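Local structure of putative esterase/lipase/thioesterase (Silicibacter sp., 2PBL) at residues Asp37-Asn42 with Asp54-Glu59; Thr61-Phe66 with Lys92-Ala97. The protein is a putative esterase, lipase or thioesterase of the alpha/beta-hydrolase fold, which probably hydrolyses ester or thioester bonds. All coordinates share one frame; numbering follows the deposited sequence.

Interactions 1 and 2 lie side by side in one mixed sheet, their centres about 10 Å apart. Interaction 1 is the antiparallel hairpin at the sheet margin; interaction 2 is a parallel pair further in, formed by the next strand along the chain and the strand after it. The join is made by strands 52-56 and 94-99: Phe-56 O lies 2.8 Å from Val-96 N, a probable hydrogen bond, and Pro-58 CG packs 3.5 Å from Gly-93 O. The side chain of Phe-66, in interaction 2, lies near, without touching, the putative nucleophile elbow around Ser-137, part of a possible Ser-137, His-242, Glu-215 triad.

Interaction 1: residues Asp37-Asn42 with Asp54-Glu59; sequences DRARLN and DLFLPE
Arg-38 and Leu-57 face each other at the open end of a beta hairpin, strands 39-44 and 52-56, which forms one margin of the sheet in this alpha/beta-hydrolase fold. The short strand axes run antiparallel at 175°. Arg-40 and Leu-55 make the hydrogen-bonded pair, exchanging N-H and C=O both ways, while Ala-39 and Phe-56 are a non-hydrogen-bonded pair. One step beyond, Leu-57 N donates to Arg-38 O at 2.8 Å, extending the ladder past the strands.

The Arg-38 side chain then follows the other segment outward. Its CB and CG pass beside Leu-57 O, and CD comes within 3.5 Å of both that oxygen and Pro-58 O. The chain bends at chi3 (-64°), which sets NE near Glu-59 CG. CZ has the same methylene for a neighbour: Glu-59 CG sits over the centre of one guanidinium face, 3.5 Å above the plane. At the tip, NH1 turns back to donate to Leu-57 O at 2.7 Å, on a lone pair in the carbonyl plane, and NH2 keeps Glu-59 CG as its neighbour. The glutamate thus offers Arg-38 its aliphatic part, its carboxylate making no salt bridge to the guanidinium.

On the face carrying Phe-56, Ala-39 CB meets the ring edge and Leu-41 CD2 approaches CE1 obliquely; Phe-31 of helix 20-35 adds an edge-to-face contact. The other face holds Arg-40, lying beside Leu-55 and pointing the same way, with NH1 in a salt bridge to Glu-126. At the far end Asp-54 OD1 has two partners: a salt bridge to Lys-79 NZ outside the hairpin, and Asn-42 N, which donates to it at 2.8 Å, nearly in line with the C-O bond, with an N-H...O angle of 169°.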
# COMPACT_ATOMS: atom_id res chain seq x y z
N ASP A 37 -8.75 -0.30 -23.55
CA ASP A 37 -9.30 -1.55 -22.98
C ASP A 37 -8.33 -2.41 -22.18
O ASP A 37 -8.74 -3.44 -21.66
CB ASP A 37 -10.04 -2.43 -24.02
N ARG A 38 -7.06 -1.99 -22.07
CA ARG A 38 -6.11 -2.64 -21.15
C ARG A 38 -6.34 -2.18 -19.71
O ARG A 38 -5.71 -2.68 -18.80
CB ARG A 38 -4.68 -2.43 -21.58
CG ARG A 38 -4.38 -3.31 -22.80
CD ARG A 38 -2.90 -3.48 -23.11
NE ARG A 38 -2.22 -2.22 -23.48
CZ ARG A 38 -1.31 -1.56 -22.77
NH1 ARG A 38 -0.92 -1.96 -21.57
NH2 ARG A 38 -0.80 -0.44 -23.25
N ALA A 39 -7.22 -1.20 -19.53
CA ALA A 39 -7.66 -0.79 -18.21
C ALA A 39 -9.00 -1.46 -17.92
O ALA A 39 -10.01 -1.12 -18.54
CB ALA A 39 -7.81 0.71 -18.16
N ARG A 40 -9.00 -2.45 -17.04
CA ARG A 40 -10.23 -3.11 -16.56
C ARG A 40 -10.66 -2.44 -15.23
O ARG A 40 -10.23 -2.83 -14.14
CB ARG A 40 -9.98 -4.59 -16.38
CG ARG A 40 -9.67 -5.32 -17.66
CD ARG A 40 -9.41 -6.84 -17.41
NE ARG A 40 -10.55 -7.52 -16.75
CZ ARG A 40 -10.52 -8.77 -16.29
NH1 ARG A 40 -9.43 -9.51 -16.40
NH2 ARG A 40 -11.61 -9.27 -15.72
N LEU A 41 -11.52 -1.44 -15.31
CA LEU A 41 -11.84 -0.66 -14.13
C LEU A 41 -12.96 -1.23 -13.28
O LEU A 41 -13.81 -1.95 -13.79
CB LEU A 41 -12.20 0.77 -14.54
CG LEU A 41 -11.16 1.51 -15.39
CD1 LEU A 41 -11.68 2.89 -15.73
CD2 LEU A 41 -9.84 1.62 -14.69
N ASN A 42 -12.95 -0.92 -11.99
CA ASN A 42 -14.07 -1.30 -11.13
C ASN A 42 -14.51 -2.75 -11.13
O ASN A 42 -15.71 -3.08 -11.10
CB ASN A 42 -15.25 -0.36 -11.41
CG ASN A 42 -14.91 1.04 -11.06
OD1 ASN A 42 -14.63 1.34 -9.89
ND2 ASN A 42 -14.84 1.92 -12.06
N ASP A 54 -9.11 -1.85 -9.73
CA ASP A 54 -8.78 -1.60 -11.11
C ASP A 54 -7.64 -2.58 -11.46
O ASP A 54 -6.77 -2.90 -10.63
CB ASP A 54 -8.35 -0.16 -11.34
CG ASP A 54 -9.51 0.85 -11.21
OD1 ASP A 54 -10.72 0.51 -11.25
OD2 ASP A 54 -9.19 2.04 -11.06
N LEU A 55 -7.72 -3.12 -12.66
CA LEU A 55 -6.74 -4.04 -13.18
C LEU A 55 -6.21 -3.50 -14.52
O LEU A 55 -6.96 -3.36 -15.51
CB LEU A 55 -7.31 -5.43 -13.34
CG LEU A 55 -6.36 -6.53 -13.76
CD1 LEU A 55 -5.20 -6.72 -12.75
CD2 LEU A 55 -7.16 -7.82 -13.86
N PHE A 56 -4.93 -3.18 -14.50
CA PHE A 56 -4.22 -2.66 -15.65
C PHE A 56 -3.36 -3.77 -16.24
O PHE A 56 -2.48 -4.31 -15.57
CB PHE A 56 -3.40 -1.42 -15.30
CG PHE A 56 -4.22 -0.35 -14.64
CD1 PHE A 56 -5.21 0.30 -15.35
CD2 PHE A 56 -4.08 -0.07 -13.29
CE1 PHE A 56 -6.02 1.22 -14.74
CE2 PHE A 56 -4.91 0.86 -12.67
CZ PHE A 56 -5.85 1.50 -13.40
N LEU A 57 -3.59 -4.05 -17.52
CA LEU A 57 -2.92 -5.14 -18.22
C LEU A 57 -1.81 -4.62 -19.08
O LEU A 57 -2.00 -3.56 -19.71
CB LEU A 57 -3.91 -5.85 -19.13
CG LEU A 57 -5.14 -6.38 -18.41
CD1 LEU A 57 -6.16 -6.89 -19.36
CD2 LEU A 57 -4.78 -7.45 -17.40
N PRO A 58 -0.67 -5.36 -19.15
CA PRO A 58 0.42 -5.00 -20.02
C PRO A 58 0.04 -5.42 -21.42
O PRO A 58 -0.99 -6.05 -21.62
CB PRO A 58 1.59 -5.86 -19.51
CG PRO A 58 0.96 -7.07 -18.99
CD PRO A 58 -0.40 -6.64 -18.46
N GLU A 59 0.88 -5.09 -22.39
CA GLU A 59 0.58 -5.48 -23.75
C GLU A 59 0.70 -6.97 -24.02
O GLU A 59 -0.14 -7.53 -24.70
CB GLU A 59 1.43 -4.70 -24.73
CG GLU A 59 0.96 -3.29 -24.91
CD GLU A 59 1.63 -2.67 -26.11
OE1 GLU A 59 2.78 -2.23 -26.00
OE2 GLU A 59 0.97 -2.64 -27.15

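Interaction 2: residues Thr61-Phe66 with Lys92-Ala97; sequences TPVGLF and KGWAVA
The first torsions of Val-63 and Trp-94 bring their side chains together. In Val-63, chi1 of -56° sets CG1 anti to the carbonyl carbon and CG2 between the backbone N and the carbonyl carbon; in Trp-94, chi1 of -68° sets CG beside its own backbone N. The result is a CH-pi contact: Val-63 CG2 stands over the indole face, 3.4 Å from the centroid of the five-membered ring and only 10° off its normal. The six-membered ring lies close against the backbone of 61-66, CE3 being 3.3 Å from Gly-64 C. Gly-64 fits here: the position a CB would take is crowded by Trp-94 CZ3, and its backbone angles by themselves call for glycine.

The backbones are tied by Val-63 N to Gly-93 O (2.8 Å), Ala-95 N to Gly-64 O, Phe-66 N to Ala-95 O and Ala-97 N to Phe-66 O (2.8 Å). Gly-93, with its positive phi, closes helix 87-91 in a Schellman motif, turning the chain into the strand. Phe-66 lies beside Val-96, its CD2 3.8 Å from CG2, and both side chains touch Ala-89 of that helix; on the face of Leu-65, its CD1 packs on Ala-97 CB. Strand, helix and neighbouring parallel strand make a beta-alpha-beta crossover, the repeating element of the alpha/beta-hydrolase fold.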
# COMPACT_ATOMS: atom_id res chain seq x y z
N THR A 61 1.53 -11.17 -22.62
CA THR A 61 1.14 -12.06 -21.52
C THR A 61 1.80 -11.56 -20.22
O THR A 61 3.00 -11.34 -20.17
CB THR A 61 1.61 -13.47 -21.78
OG1 THR A 61 0.92 -13.97 -22.93
CG2 THR A 61 1.30 -14.37 -20.58
N PRO A 62 1.00 -11.29 -19.20
CA PRO A 62 1.62 -10.77 -17.98
C PRO A 62 2.64 -11.73 -17.37
O PRO A 62 2.42 -12.94 -17.37
CB PRO A 62 0.40 -10.57 -17.06
CG PRO A 62 -0.75 -10.46 -17.96
CD PRO A 62 -0.46 -11.35 -19.10
N VAL A 63 3.76 -11.18 -16.91
CA VAL A 63 4.78 -11.97 -16.24
C VAL A 63 4.39 -12.26 -14.79
O VAL A 63 5.08 -13.02 -14.08
CB VAL A 63 6.18 -11.27 -16.21
CG1 VAL A 63 6.66 -10.91 -17.60
CG2 VAL A 63 6.21 -10.07 -15.30
N GLY A 64 3.32 -11.61 -14.33
CA GLY A 64 2.87 -11.75 -12.98
C GLY A 64 1.97 -10.60 -12.60
O GLY A 64 1.66 -9.72 -13.43
N LEU A 65 1.62 -10.59 -11.31
CA LEU A 65 0.71 -9.61 -10.74
C LEU A 65 1.33 -8.75 -9.68
O LEU A 65 1.94 -9.25 -8.73
CB LEU A 65 -0.47 -10.34 -10.08
CG LEU A 65 -1.41 -9.50 -9.24
CD1 LEU A 65 -2.17 -8.47 -10.11
CD2 LEU A 65 -2.39 -10.35 -8.50
N PHE A 66 1.13 -7.44 -9.81
CA PHE A 66 1.61 -6.47 -8.84
C PHE A 66 0.40 -5.77 -8.25
O PHE A 66 -0.36 -5.17 -9.00
CB PHE A 66 2.59 -5.48 -9.50
CG PHE A 66 2.81 -4.17 -8.75
CD1 PHE A 66 2.93 -4.11 -7.39
CD2 PHE A 66 3.02 -3.00 -9.45
CE1 PHE A 66 3.22 -2.91 -6.77
CE2 PHE A 66 3.28 -1.81 -8.84
CZ PHE A 66 3.39 -1.77 -7.50
N LYS A 92 7.44 -3.46 -17.53
CA LYS A 92 8.22 -4.66 -17.32
C LYS A 92 7.37 -5.94 -17.54
O LYS A 92 7.86 -7.06 -17.38
CB LYS A 92 8.87 -4.66 -15.93
CG LYS A 92 9.98 -3.59 -15.77
CD LYS A 92 10.79 -3.82 -14.49
CE LYS A 92 11.84 -4.94 -14.57
NZ LYS A 92 12.49 -5.24 -13.22
N GLY A 93 6.09 -5.76 -17.89
CA GLY A 93 5.21 -6.88 -18.20
C GLY A 93 4.32 -7.40 -17.09
O GLY A 93 3.72 -8.45 -17.25
N TRP A 94 4.20 -6.65 -15.99
CA TRP A 94 3.33 -7.03 -14.88
C TRP A 94 1.94 -6.46 -15.07
O TRP A 94 1.77 -5.33 -15.54
CB TRP A 94 3.88 -6.46 -13.57
CG TRP A 94 5.15 -7.10 -13.18
CD1 TRP A 94 6.37 -6.86 -13.72
CD2 TRP A 94 5.33 -8.14 -12.23
NE1 TRP A 94 7.32 -7.66 -13.15
CE2 TRP A 94 6.71 -8.46 -12.21
CE3 TRP A 94 4.47 -8.82 -11.35
CZ2 TRP A 94 7.24 -9.45 -11.40
CZ3 TRP A 94 5.00 -9.79 -10.53
CH2 TRP A 94 6.37 -10.11 -10.56
N ALA A 95 0.93 -7.24 -14.70
CA ALA A 95 -0.43 -6.70 -14.60
C ALA A 95 -0.45 -5.98 -13.26
O ALA A 95 0.25 -6.37 -12.34
CB ALA A 95 -1.48 -7.77 -14.63
N VAL A 96 -1.23 -4.93 -13.14
CA VAL A 96 -1.22 -4.17 -11.90
C VAL A 96 -2.62 -3.97 -11.33
O VAL A 96 -3.49 -3.41 -11.99
CB VAL A 96 -0.52 -2.78 -12.13
CG1 VAL A 96 -0.57 -1.93 -10.87
CG2 VAL A 96 0.91 -3.00 -12.61
N ALA A 97 -2.83 -4.41 -10.08
CA ALA A 97 -4.11 -4.26 -9.45
C ALA A 97 -4.05 -3.18 -8.39
O ALA A 97 -3.10 -3.16 -7.61
CB ALA A 97 -4.56 -5.61 -8.81
O HOH W 1 4.22 -9.03 -20.65